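Local coordinates for protein tRNA delta(2)-isopentenylpyrophosphate transferase (Bacillus halodurans, PDB 3EXA) that probably transfers a dimethylallyl group from dimethylallyl diphosphate onto adenine 37 of tRNAs that read codons beginning with uridine, at residues A[72-77]-A[112-117]; A[108-113]-A[279-284]; A[144-149]-A[167-172]; A[57-62]-A[91-96]. All coordinates share one frame; numbering follows the deposited sequence.

Interaction 1. Residues A[72-77]-A[112-117]; sequences FSVADF and FNLGDI
No flat group enters the junction where Leu-114 meets Val-74 and Ala-75; the flat groups lie beside it. The Phe-112 ring, on the linker, makes a cation-pi contact with Arg-160 of the second subunit. On the helix side is the carboxylate of Asp-76, whose CB leaves the helix away from Leu-114. Its OD2 is approached on the anti side, 21° out of the carboxylate plane, by the backbone of Ser-73, with Ser-73 N 2.7 Å from Asp-76 OD2. In return Asp-76 N donates to Ser-73 OG at 3.2 Å. This reciprocal pair is a capping box, and it fixes the first turn of helix 74-90. Serine suits the N-cap, since its short hydroxyl can accept from the amide three residues on.

The contact itself is a fork of two methyls. Leu-114 CD1 lies over the helix backbone, 3.6 Å from Ala-75 CA and 3.9 Å from Ala-75 CB, and the small alanine lets it come that near. The other branch, Leu-114 CD2, stops 4.1 Å from Val-74 CG1. Leu-114 CG stands beside its own backbone N (chi1 -75°), which sends the fork toward the helix.

Val-74 also packs on Ala-107 and on Glu-128 of the second subunit. Between 72-77 and 112-117 the contact is apolar, although one turn on Gln-78 NE2 hydrogen-bonds to Phe-112 O. Such a small, nondirectional grip is consistent with the poor order of Leu-114.

Interaction 2. Residues A[108-113]-A[279-284]; sequences VIHQFN and RNKANV
Lys-281 and His-110 approach from opposite directions, bringing together two connections of a P-loop NTPase-type core: the end of helix 102-110 and the loop that leads from helix 256-279 into edge strand 284-288. Arg-279, at the start of that loop segment, closes a region that probably interacts with substrate tRNA, as in relatives. The ammonium reaches the imidazole at its edge, close to the ring plane, and does not sit over a face. The modelled gap of 3.0 Å between Lys-281 NZ and His-110 CE1 is too short to trust in detail.

One face of the imidazole is occupied by the preceding residue, with Ile-109 CG1 3.7 Å above the plane and offset toward the rim. Beyond it, Ile-109 CD1 and Lys-281 NZ meet tip to tip at 4.0 Å. Isoleucine, a buried apolar residue, also packs on Leu-192 of strand 191-198. Lysine has the length to cross from a loop whose nearest CA is 11.8 Å away, that of Lys-281 itself to Ile-109 CA. Bends at chi2 and chi3 (-121° and 61°) steer its end to the ring.

Asn-106, one turn back on the helix, serves both polar groups. Its OD1 takes a weak hydrogen bond from Lys-281 NZ, while its backbone O pairs weakly with His-110 ND1. At the root of the histidine side chain, His-110 CB lies 3.7 Å above the Phe-112 ring plane, offset toward its rim.

Interaction 3. Residues A[144-149]-A[167-172]; sequences SKIDPK and EIIKLT
Ile-146 and Ile-169 run past each other in opposite directions, so that each offers its long branch to the short branch of its partner. Ile-146 CG2 touches Ile-169 CD1 at 3.5 Å, and Ile-146 CD1 touches Ile-169 CG2 at 3.6 Å. A branched residue on both sides makes this double exchange of methyls possible. Ile-169 CG2 lies anti to its backbone N while CG1 stands beside that N (chi1 -68°), which spreads the two branches along the partner. Asp-147 adds only its methylene, with CB 4.2 Å from Ile-169 CD1.

A shell further out, the polar end of Asp-147 turns to the backbone. As N-cap of helix 148-151, it accepts a weak hydrogen bond at OD2 from Ala-150 N, and Pro-148 suits the first helical position, where no amide hydrogen is needed. On helix 159-171, residues near Ile-169 face the second subunit: Ile-168 packs on its Thr-172, and Leu-171 on its Leu-171.

The arrangement is that of a tight turn between two helices, 136-144 and 148-151, resting on a third within the helical insertion that falls, along the chain, between strands 94-98 and 191-198.

Interaction 4. Residues A[57-62]-A[91-96]; sequences GVPHHL and RGRLPF
Arg-91 comes toward His-61 from the opposite direction, and its chain is mostly reach. From CB, the CG atom is set beside the backbone N (chi1 -80°), and chi2 extends the chain to CD. A bend at chi3, -74°, then turns the guanidinium toward the histidine. NE is hydrogen-bonded too. At the tip, Arg-91 NH2 lies 4.1 Å from His-61 NE2, with ring and guanidinium planes only 20° apart but the approach oblique. The stronger partner of NH2 is Glu-30 OE1, in a salt bridge.

His-61 is held from its other nitrogen: ND1 hydrogen-bonds to Val-31 O. This bond fixes the ring's rotation, and since a carbonyl can only accept, ND1 is probably protonated.

Arg-93, beyond the Schellman turn at Gly-92, also reaches Glu-30: its NH1 forms a salt bridge with Glu-30 OE2 and lies 4.3 Å from Pro-59 CG. The proline ring offers a compact apolar surface, while its backbone pairs with Val-31.

Strand 29-33 runs between strands 60-61 and 94-98 in the parallel sheet, so Glu-30 bonds both arginines, one carboxylate oxygen for each, while Pro-59 and His-61 pack against it. Its charge would probably offset the two guanidinium groups and ease the nearness of an arginine to a histidine.

How the interactions relate
Interactions 1 and 2 are partly buried and lie close to the centre of the chain, whereas interactions 3 and 4 are surface contacts about 50 Å apart between centres. Interactions 1 and 2 share Phe-112 and Asn-113 and meet where Phe-77 packs on Val-108. Phe-77 also packs on Leu-62, which ties interaction 1 to interaction 4 through helix 74-90. The linker of interaction 1 leads out to the helices of interaction 3, and Ile-117 touches Leu-171. Interactions 1 and 3 are wholly apolar across their segments; interactions 2 and 4 bring cationic tips to histidines, and in interaction 4 to a proline as well, with polar partners outside the segments. The first three also border the second subunit, unlike interaction 4.

Interaction 1. Residues A[72-77]-A[112-117]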
loop_
_atom_site.group_PDB
_atom_site.type_symbol
_atom_site.label_atom_id
_atom_site.label_comp_id
_atom_site.label_asym_id
_atom_site.label_seq_id
_atom_site.Cartn_x
_atom_site.Cartn_y
_atom_site.Cartn_z
ATOM N N PHE A 72 10.152 15.585 -9.924
ATOM C CA PHE A 72 11.021 14.591 -10.545
ATOM C C PHE A 72 11.686 13.738 -9.468
ATOM O O PHE A 72 12.794 14.038 -9.015
ATOM C CB PHE A 72 12.097 15.289 -11.390
ATOM C CG PHE A 72 12.797 14.372 -12.352
ATOM C CD1 PHE A 72 12.117 13.847 -13.445
ATOM C CD2 PHE A 72 14.120 13.997 -12.142
ATOM C CE1 PHE A 72 12.742 12.959 -14.310
ATOM C CE2 PHE A 72 14.749 13.111 -13.003
ATOM C CZ PHE A 72 14.058 12.589 -14.090
ATOM N N SER A 73 11.006 12.668 -9.069
ATOM C CA SER A 73 11.515 11.781 -8.034
ATOM C C SER A 73 12.623 10.859 -8.522
ATOM O O SER A 73 12.894 10.749 -9.722
ATOM C CB SER A 73 10.385 10.916 -7.469
ATOM O OG SER A 73 9.992 9.923 -8.407
ATOM N N VAL A 74 13.256 10.184 -7.573
ATOM C CA VAL A 74 14.315 9.253 -7.891
ATOM C C VAL A 74 13.759 8.190 -8.835
ATOM O O VAL A 74 14.407 7.802 -9.805
ATOM C CB VAL A 74 14.843 8.584 -6.621
ATOM C CG1 VAL A 74 13.770 7.707 -6.024
ATOM C CG2 VAL A 74 16.073 7.783 -6.938
ATOM N N ALA A 75 12.545 7.731 -8.551
ATOM C CA ALA A 75 11.907 6.716 -9.375
ATOM C C ALA A 75 11.754 7.219 -10.808
ATOM O O ALA A 75 11.978 6.464 -11.752
ATOM C CB ALA A 75 10.547 6.345 -8.798
ATOM N N ASP A 76 11.372 8.485 -10.972
ATOM C CA ASP A 76 11.219 9.041 -12.309
ATOM C C ASP A 76 12.582 8.970 -12.995
ATOM O O ASP A 76 12.685 8.568 -14.148
ATOM C CB ASP A 76 10.755 10.511 -12.283
ATOM C CG ASP A 76 9.378 10.704 -11.649
ATOM O OD1 ASP A 76 8.424 9.974 -12.010
ATOM O OD2 ASP A 76 9.248 11.615 -10.793
ATOM N N PHE A 77 13.633 9.361 -12.281
ATOM C CA PHE A 77 14.973 9.341 -12.858
ATOM C C PHE A 77 15.403 7.940 -13.287
ATOM O O PHE A 77 15.888 7.751 -14.402
ATOM C CB PHE A 77 15.992 9.905 -11.870
ATOM C CG PHE A 77 17.417 9.757 -12.326
ATOM C CD1 PHE A 77 18.293 8.923 -11.642
ATOM C CD2 PHE A 77 17.871 10.420 -13.460
ATOM C CE1 PHE A 77 19.599 8.745 -12.085
ATOM C CE2 PHE A 77 19.179 10.245 -13.910
ATOM C CZ PHE A 77 20.044 9.405 -13.220
ATOM N N PHE A 112 17.311 -0.452 -7.717
ATOM C CA PHE A 112 16.402 -0.621 -6.580
ATOM C C PHE A 112 14.960 -0.826 -7.032
ATOM O O PHE A 112 14.486 -0.151 -7.945
ATOM C CB PHE A 112 16.451 0.596 -5.651
ATOM C CG PHE A 112 17.721 0.717 -4.862
ATOM C CD1 PHE A 112 18.283 -0.392 -4.242
ATOM C CD2 PHE A 112 18.333 1.954 -4.702
ATOM C CE1 PHE A 112 19.443 -0.272 -3.474
ATOM C CE2 PHE A 112 19.493 2.087 -3.935
ATOM C CZ PHE A 112 20.044 0.972 -3.320
ATOM N N ASN A 113 14.264 -1.753 -6.378
ATOM C CA ASN A 113 12.872 -2.045 -6.711
ATOM C C ASN A 113 12.048 -0.771 -6.871
ATOM O O ASN A 113 11.501 -0.507 -7.944
ATOM C CB ASN A 113 12.220 -2.903 -5.624
ATOM C CG ASN A 113 10.751 -3.184 -5.911
ATOM O OD1 ASN A 113 9.966 -3.458 -5.000
ATOM N ND2 ASN A 113 10.375 -3.123 -7.188
ATOM N N LEU A 114 11.964 0.002 -5.789
ATOM C CA LEU A 114 11.202 1.252 -5.748
ATOM C C LEU A 114 9.708 0.994 -5.931
ATOM O O LEU A 114 8.995 1.780 -6.563
ATOM C CB LEU A 114 11.702 2.233 -6.817
ATOM C CG LEU A 114 13.039 2.931 -6.548
ATOM C CD1 LEU A 114 13.375 3.818 -7.732
ATOM C CD2 LEU A 114 12.965 3.759 -5.266
ATOM N N GLY A 115 9.248 -0.120 -5.369
ATOM C CA GLY A 115 7.847 -0.485 -5.459
ATOM C C GLY A 115 7.060 0.080 -4.291
ATOM O O GLY A 115 7.610 0.311 -3.210
ATOM N N ASP A 116 5.768 0.304 -4.517
ATOM C CA ASP A 116 4.881 0.850 -3.497
ATOM C C ASP A 116 4.785 -0.078 -2.289
ATOM O O ASP A 116 5.341 -1.179 -2.288
ATOM C CB ASP A 116 3.476 1.069 -4.073
ATOM C CG ASP A 116 3.470 1.992 -5.279
ATOM O OD1 ASP A 116 3.957 3.137 -5.156
ATOM O OD2 ASP A 116 2.968 1.571 -6.346
ATOM N N ILE A 117 4.077 0.378 -1.261
ATOM C CA ILE A 117 3.886 -0.409 -0.050
ATOM C C ILE A 117 2.399 -0.521 0.283
ATOM O O ILE A 117 1.789 0.433 0.763
ATOM C CB ILE A 117 4.624 0.220 1.165
ATOM C CG1 ILE A 117 6.144 0.162 0.958
ATOM C CG2 ILE A 117 4.252 -0.524 2.438
ATOM C CD1 ILE A 117 6.694 1.168 -0.050
#

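Interaction 2. Residues A[108-113]-A[279-284]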
loop_
_atom_site.group_PDB
_atom_site.type_symbol
_atom_site.label_atom_id
_atom_site.label_comp_id
_atom_site.label_asym_id
_atom_site.label_seq_id
_atom_site.Cartn_x
_atom_site.Cartn_y
_atom_site.Cartn_z
ATOM N N VAL A 108 20.166 3.931 -9.674
ATOM C CA VAL A 108 20.443 3.447 -11.026
ATOM C C VAL A 108 21.463 2.317 -11.045
ATOM O O VAL A 108 21.280 1.318 -11.731
ATOM C CB VAL A 108 20.988 4.576 -11.918
ATOM C CG1 VAL A 108 21.581 3.998 -13.192
ATOM C CG2 VAL A 108 19.880 5.561 -12.233
ATOM N N ILE A 109 22.539 2.479 -10.286
ATOM C CA ILE A 109 23.575 1.472 -10.284
ATOM C C ILE A 109 23.194 0.220 -9.520
ATOM O O ILE A 109 23.896 -0.785 -9.598
ATOM C CB ILE A 109 24.891 2.007 -9.706
ATOM C CG1 ILE A 109 24.730 2.316 -8.218
ATOM C CG2 ILE A 109 25.318 3.243 -10.453
ATOM C CD1 ILE A 109 26.051 2.669 -7.553
ATOM N N HIS A 110 22.090 0.272 -8.782
ATOM C CA HIS A 110 21.651 -0.886 -8.008
ATOM C C HIS A 110 20.292 -1.399 -8.458
ATOM O O HIS A 110 19.835 -2.444 -7.999
ATOM C CB HIS A 110 21.599 -0.542 -6.516
ATOM C CG HIS A 110 22.947 -0.365 -5.891
ATOM N ND1 HIS A 110 23.309 0.781 -5.212
ATOM C CD2 HIS A 110 24.018 -1.192 -5.825
ATOM C CE1 HIS A 110 24.541 0.651 -4.757
ATOM N NE2 HIS A 110 24.996 -0.539 -5.114
ATOM N N GLN A 111 19.644 -0.667 -9.356
ATOM C CA GLN A 111 18.333 -1.079 -9.845
ATOM C C GLN A 111 17.358 -1.349 -8.699
ATOM O O GLN A 111 16.657 -2.362 -8.708
ATOM C CB GLN A 111 18.459 -2.345 -10.699
ATOM C CG GLN A 111 19.089 -2.130 -12.046
ATOM C CD GLN A 111 18.361 -1.083 -12.856
ATOM O OE1 GLN A 111 18.496 0.120 -12.614
ATOM N NE2 GLN A 111 17.573 -1.533 -13.820
ATOM N N PHE A 112 17.311 -0.452 -7.717
ATOM C CA PHE A 112 16.402 -0.621 -6.580
ATOM C C PHE A 112 14.960 -0.826 -7.032
ATOM O O PHE A 112 14.486 -0.151 -7.945
ATOM C CB PHE A 112 16.451 0.596 -5.651
ATOM C CG PHE A 112 17.721 0.717 -4.862
ATOM C CD1 PHE A 112 18.283 -0.392 -4.242
ATOM C CD2 PHE A 112 18.333 1.954 -4.702
ATOM C CE1 PHE A 112 19.443 -0.272 -3.474
ATOM C CE2 PHE A 112 19.493 2.087 -3.935
ATOM C CZ PHE A 112 20.044 0.972 -3.320
ATOM N N ASN A 113 14.264 -1.753 -6.378
ATOM C CA ASN A 113 12.872 -2.045 -6.711
ATOM C C ASN A 113 12.048 -0.771 -6.871
ATOM O O ASN A 113 11.501 -0.507 -7.944
ATOM C CB ASN A 113 12.220 -2.903 -5.624
ATOM C CG ASN A 113 10.751 -3.184 -5.911
ATOM O OD1 ASN A 113 9.966 -3.458 -5.000
ATOM N ND2 ASN A 113 10.375 -3.123 -7.188
ATOM N N ARG A 279 32.210 9.149 -0.350
ATOM C CA ARG A 279 33.374 8.610 0.342
ATOM C C ARG A 279 32.947 7.349 1.076
ATOM O O ARG A 279 33.758 6.458 1.342
ATOM C CB ARG A 279 33.924 9.616 1.360
ATOM C CG ARG A 279 34.897 10.627 0.792
ATOM C CD ARG A 279 36.155 9.923 0.306
ATOM N NE ARG A 279 37.187 10.848 -0.160
ATOM C CZ ARG A 279 38.417 10.473 -0.504
ATOM N NH1 ARG A 279 38.767 9.193 -0.431
ATOM N NH2 ARG A 279 39.297 11.371 -0.919
ATOM N N ASN A 280 31.662 7.281 1.396
ATOM C CA ASN A 280 31.107 6.140 2.111
ATOM C C ASN A 280 30.717 5.019 1.157
ATOM O O ASN A 280 30.273 3.958 1.594
ATOM C CB ASN A 280 29.880 6.577 2.913
ATOM C CG ASN A 280 29.763 5.851 4.233
ATOM O OD1 ASN A 280 28.727 5.893 4.890
ATOM N ND2 ASN A 280 30.840 5.188 4.638
ATOM N N LYS A 281 30.870 5.248 -0.145
ATOM C CA LYS A 281 30.532 4.212 -1.124
ATOM C C LYS A 281 31.777 3.417 -1.528
ATOM O O LYS A 281 32.740 3.982 -2.030
ATOM C CB LYS A 281 29.890 4.837 -2.369
ATOM C CG LYS A 281 28.553 5.511 -2.111
ATOM C CD LYS A 281 27.456 4.896 -2.955
ATOM C CE LYS A 281 27.265 3.422 -2.626
ATOM N NZ LYS A 281 26.244 2.783 -3.510
ATOM N N ALA A 282 31.758 2.110 -1.299
ATOM C CA ALA A 282 32.894 1.267 -1.658
ATOM C C ALA A 282 32.935 1.083 -3.177
ATOM O O ALA A 282 31.895 1.129 -3.841
ATOM C CB ALA A 282 32.788 -0.096 -0.958
ATOM N N ASN A 283 34.135 0.873 -3.716
ATOM C CA ASN A 283 34.326 0.695 -5.154
ATOM C C ASN A 283 34.403 2.038 -5.900
ATOM O O ASN A 283 34.200 2.100 -7.114
ATOM C CB ASN A 283 33.205 -0.171 -5.731
ATOM C CG ASN A 283 33.183 -1.560 -5.127
ATOM O OD1 ASN A 283 32.193 -2.286 -5.235
ATOM N ND2 ASN A 283 34.286 -1.942 -4.491
ATOM N N VAL A 284 34.694 3.110 -5.162
ATOM C CA VAL A 284 34.829 4.440 -5.747
ATOM C C VAL A 284 36.296 4.858 -5.709
ATOM O O VAL A 284 36.850 5.158 -4.646
ATOM C CB VAL A 284 33.989 5.495 -4.987
ATOM C CG1 VAL A 284 34.190 6.872 -5.622
ATOM C CG2 VAL A 284 32.512 5.116 -5.023
#

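Interaction 3. Residues A[144-149]-A[167-172]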
loop_
_atom_site.group_PDB
_atom_site.type_symbol
_atom_site.label_atom_id
_atom_site.label_comp_id
_atom_site.label_asym_id
_atom_site.label_seq_id
_atom_site.Cartn_x
_atom_site.Cartn_y
_atom_site.Cartn_z
ATOM N N SER A 144 -1.892 -8.368 21.368
ATOM C CA SER A 144 -1.289 -8.149 22.691
ATOM C C SER A 144 0.013 -8.945 22.865
ATOM O O SER A 144 0.912 -8.539 23.605
ATOM C CB SER A 144 -2.302 -8.543 23.783
ATOM O OG SER A 144 -1.906 -8.116 25.073
ATOM N N LYS A 145 0.105 -10.081 22.180
ATOM C CA LYS A 145 1.288 -10.928 22.249
ATOM C C LYS A 145 2.375 -10.443 21.282
ATOM O O LYS A 145 3.536 -10.846 21.385
ATOM C CB LYS A 145 0.921 -12.379 21.910
ATOM C CG LYS A 145 2.107 -13.332 21.890
ATOM C CD LYS A 145 1.819 -14.561 21.058
ATOM C CE LYS A 145 3.097 -15.344 20.761
ATOM N NZ LYS A 145 2.881 -16.405 19.715
ATOM N N ILE A 146 1.990 -9.578 20.344
ATOM C CA ILE A 146 2.918 -9.040 19.345
ATOM C C ILE A 146 3.242 -7.569 19.648
ATOM O O ILE A 146 4.140 -6.979 19.049
ATOM C CB ILE A 146 2.307 -9.167 17.907
ATOM C CG1 ILE A 146 3.404 -9.438 16.872
ATOM C CG2 ILE A 146 1.566 -7.900 17.541
ATOM C CD1 ILE A 146 4.341 -8.270 16.608
ATOM N N ASP A 147 2.510 -6.988 20.590
ATOM C CA ASP A 147 2.709 -5.595 20.977
ATOM C C ASP A 147 1.681 -5.227 22.045
ATOM O O ASP A 147 0.646 -4.623 21.753
ATOM C CB ASP A 147 2.544 -4.673 19.763
ATOM C CG ASP A 147 2.685 -3.204 20.122
ATOM O OD1 ASP A 147 2.469 -2.350 19.234
ATOM O OD2 ASP A 147 3.013 -2.903 21.290
ATOM N N PRO A 148 1.958 -5.586 23.305
ATOM C CA PRO A 148 1.037 -5.285 24.405
ATOM C C PRO A 148 0.723 -3.804 24.586
ATOM O O PRO A 148 -0.386 -3.450 24.981
ATOM C CB PRO A 148 1.743 -5.890 25.616
ATOM C CG PRO A 148 3.196 -5.756 25.256
ATOM C CD PRO A 148 3.207 -6.183 23.807
ATOM N N LYS A 149 1.695 -2.944 24.296
ATOM C CA LYS A 149 1.512 -1.497 24.440
ATOM C C LYS A 149 0.324 -0.981 23.621
ATOM O O LYS A 149 -0.554 -0.293 24.147
ATOM C CB LYS A 149 2.793 -0.759 24.016
ATOM C CG LYS A 149 2.691 0.772 24.076
ATOM C CD LYS A 149 3.839 1.488 23.345
ATOM C CE LYS A 149 5.216 1.258 23.985
ATOM N NZ LYS A 149 5.362 1.821 25.363
ATOM N N GLU A 167 -2.276 -5.255 10.730
ATOM C CA GLU A 167 -1.869 -5.142 9.333
ATOM C C GLU A 167 -0.638 -4.252 9.224
ATOM O O GLU A 167 0.280 -4.539 8.458
ATOM C CB GLU A 167 -2.985 -4.550 8.459
ATOM C CG GLU A 167 -4.303 -5.320 8.422
ATOM C CD GLU A 167 -5.268 -4.766 7.375
ATOM O OE1 GLU A 167 -5.093 -5.075 6.180
ATOM O OE2 GLU A 167 -6.192 -4.008 7.735
ATOM N N ILE A 168 -0.634 -3.165 9.989
ATOM C CA ILE A 168 0.488 -2.237 9.977
ATOM C C ILE A 168 1.764 -2.942 10.426
ATOM O O ILE A 168 2.838 -2.721 9.861
ATOM C CB ILE A 168 0.224 -1.029 10.892
ATOM C CG1 ILE A 168 -0.854 -0.132 10.259
ATOM C CG2 ILE A 168 1.515 -0.262 11.125
ATOM C CD1 ILE A 168 -1.200 1.122 11.067
ATOM N N ILE A 169 1.638 -3.804 11.434
ATOM C CA ILE A 169 2.774 -4.552 11.973
ATOM C C ILE A 169 3.317 -5.522 10.931
ATOM O O ILE A 169 4.531 -5.602 10.712
ATOM C CB ILE A 169 2.366 -5.326 13.260
ATOM C CG1 ILE A 169 2.069 -4.321 14.382
ATOM C CG2 ILE A 169 3.468 -6.307 13.667
ATOM C CD1 ILE A 169 1.482 -4.922 15.657
ATOM N N LYS A 170 2.411 -6.248 10.284
ATOM C CA LYS A 170 2.781 -7.204 9.247
ATOM C C LYS A 170 3.532 -6.493 8.118
ATOM O O LYS A 170 4.304 -7.114 7.396
ATOM C CB LYS A 170 1.531 -7.889 8.682
ATOM C CG LYS A 170 1.824 -8.974 7.643
ATOM C CD LYS A 170 0.882 -8.877 6.438
ATOM C CE LYS A 170 1.104 -7.585 5.643
ATOM N NZ LYS A 170 0.043 -7.335 4.619
ATOM N N LEU A 171 3.302 -5.194 7.956
ATOM C CA LEU A 171 3.997 -4.460 6.909
ATOM C C LEU A 171 5.479 -4.333 7.223
ATOM O O LEU A 171 6.322 -4.514 6.348
ATOM C CB LEU A 171 3.402 -3.068 6.731
ATOM C CG LEU A 171 2.222 -2.971 5.766
ATOM C CD1 LEU A 171 1.716 -1.538 5.747
ATOM C CD2 LEU A 171 2.655 -3.396 4.366
ATOM N N THR A 172 5.793 -4.038 8.479
ATOM C CA THR A 172 7.177 -3.873 8.897
ATOM C C THR A 172 7.877 -5.189 9.229
ATOM O O THR A 172 8.890 -5.196 9.927
ATOM C CB THR A 172 7.267 -2.951 10.125
ATOM O OG1 THR A 172 8.641 -2.642 10.388
ATOM C CG2 THR A 172 6.666 -3.633 11.344
#

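Interaction 4. Residues A[57-62]-A[91-96]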
loop_
_atom_site.group_PDB
_atom_site.type_symbol
_atom_site.label_atom_id
_atom_site.label_comp_id
_atom_site.label_asym_id
_atom_site.label_seq_id
_atom_site.Cartn_x
_atom_site.Cartn_y
_atom_site.Cartn_z
ATOM N N GLY A 57 30.224 18.575 -28.408
ATOM C CA GLY A 57 29.832 17.445 -29.236
ATOM C C GLY A 57 29.272 16.224 -28.529
ATOM O O GLY A 57 28.425 15.517 -29.081
ATOM N N VAL A 58 29.748 15.960 -27.318
ATOM C CA VAL A 58 29.264 14.809 -26.577
ATOM C C VAL A 58 27.787 14.995 -26.283
ATOM O O VAL A 58 27.366 16.044 -25.799
ATOM C CB VAL A 58 30.008 14.635 -25.243
ATOM C CG1 VAL A 58 29.473 13.411 -24.511
ATOM C CG2 VAL A 58 31.504 14.498 -25.491
ATOM N N PRO A 59 26.972 13.984 -26.591
ATOM C CA PRO A 59 25.531 14.069 -26.340
ATOM C C PRO A 59 25.157 13.885 -24.865
ATOM O O PRO A 59 25.694 13.010 -24.175
ATOM C CB PRO A 59 24.965 12.957 -27.219
ATOM C CG PRO A 59 26.066 11.940 -27.196
ATOM C CD PRO A 59 27.298 12.787 -27.379
ATOM N N HIS A 60 24.241 14.720 -24.390
ATOM C CA HIS A 60 23.798 14.647 -23.012
ATOM C C HIS A 60 22.298 14.421 -22.893
ATOM O O HIS A 60 21.504 15.000 -23.639
ATOM C CB HIS A 60 24.205 15.916 -22.258
ATOM C CG HIS A 60 25.680 16.055 -22.069
ATOM N ND1 HIS A 60 26.244 16.506 -20.893
ATOM C CD2 HIS A 60 26.715 15.810 -22.908
ATOM C CE1 HIS A 60 27.555 16.532 -21.016
ATOM N NE2 HIS A 60 27.867 16.114 -22.234
ATOM N N HIS A 61 21.912 13.577 -21.942
ATOM C CA HIS A 61 20.506 13.264 -21.738
ATOM C C HIS A 61 19.965 13.683 -20.381
ATOM O O HIS A 61 20.714 13.825 -19.410
ATOM C CB HIS A 61 20.278 11.760 -21.897
ATOM C CG HIS A 61 20.854 11.186 -23.151
ATOM N ND1 HIS A 61 22.205 10.995 -23.328
ATOM C CD2 HIS A 61 20.261 10.785 -24.298
ATOM C CE1 HIS A 61 22.424 10.501 -24.533
ATOM N NE2 HIS A 61 21.261 10.365 -25.143
ATOM N N LEU A 62 18.647 13.854 -20.333
ATOM C CA LEU A 62 17.945 14.221 -19.116
ATOM C C LEU A 62 18.167 15.667 -18.696
ATOM O O LEU A 62 18.169 16.003 -17.510
ATOM C CB LEU A 62 18.343 13.262 -17.997
ATOM C CG LEU A 62 17.491 11.987 -17.866
ATOM C CD1 LEU A 62 16.981 11.485 -19.218
ATOM C CD2 LEU A 62 18.325 10.941 -17.177
ATOM N N ARG A 91 23.694 1.696 -29.519
ATOM C CA ARG A 91 24.401 2.532 -30.487
ATOM C C ARG A 91 25.880 2.207 -30.509
ATOM O O ARG A 91 26.626 2.751 -31.319
ATOM C CB ARG A 91 24.243 4.019 -30.154
ATOM C CG ARG A 91 22.937 4.642 -30.595
ATOM C CD ARG A 91 22.936 6.142 -30.317
ATOM N NE ARG A 91 22.769 6.483 -28.902
ATOM C CZ ARG A 91 21.626 6.367 -28.227
ATOM N NH1 ARG A 91 20.538 5.912 -28.830
ATOM N NH2 ARG A 91 21.559 6.727 -26.949
ATOM N N GLY A 92 26.302 1.326 -29.606
ATOM C CA GLY A 92 27.701 0.942 -29.531
ATOM C C GLY A 92 28.543 1.981 -28.811
ATOM O O GLY A 92 29.745 2.080 -29.037
ATOM N N ARG A 93 27.898 2.751 -27.941
ATOM C CA ARG A 93 28.554 3.798 -27.174
ATOM C C ARG A 93 28.615 3.401 -25.710
ATOM O O ARG A 93 27.897 2.500 -25.268
ATOM C CB ARG A 93 27.757 5.093 -27.278
ATOM C CG ARG A 93 27.472 5.543 -28.682
ATOM C CD ARG A 93 28.647 6.288 -29.235
ATOM N NE ARG A 93 28.327 6.924 -30.504
ATOM C CZ ARG A 93 27.461 7.922 -30.645
ATOM N NH1 ARG A 93 26.821 8.401 -29.590
ATOM N NH2 ARG A 93 27.246 8.457 -31.843
ATOM N N LEU A 94 29.456 4.100 -24.956
ATOM C CA LEU A 94 29.605 3.838 -23.531
ATOM C C LEU A 94 28.846 4.879 -22.703
ATOM O O LEU A 94 29.143 6.076 -22.767
ATOM C CB LEU A 94 31.086 3.852 -23.156
ATOM C CG LEU A 94 31.400 3.729 -21.670
ATOM C CD1 LEU A 94 30.854 2.416 -21.131
ATOM C CD2 LEU A 94 32.893 3.809 -21.478
ATOM N N PRO A 95 27.856 4.434 -21.914
ATOM C CA PRO A 95 27.065 5.342 -21.080
ATOM C C PRO A 95 27.807 5.874 -19.857
ATOM O O PRO A 95 28.433 5.120 -19.109
ATOM C CB PRO A 95 25.862 4.489 -20.696
ATOM C CG PRO A 95 26.473 3.142 -20.552
ATOM C CD PRO A 95 27.359 3.055 -21.786
ATOM N N PHE A 96 27.709 7.187 -19.671
ATOM C CA PHE A 96 28.347 7.909 -18.573
ATOM C C PHE A 96 27.305 8.564 -17.644
ATOM O O PHE A 96 26.492 9.377 -18.087
ATOM C CB PHE A 96 29.258 9.007 -19.156
ATOM C CG PHE A 96 30.661 8.550 -19.491
ATOM C CD1 PHE A 96 31.703 8.745 -18.583
ATOM C CD2 PHE A 96 30.944 7.952 -20.714
ATOM C CE1 PHE A 96 33.013 8.346 -18.884
ATOM C CE2 PHE A 96 32.249 7.550 -21.025
ATOM C CZ PHE A 96 33.288 7.752 -20.104
#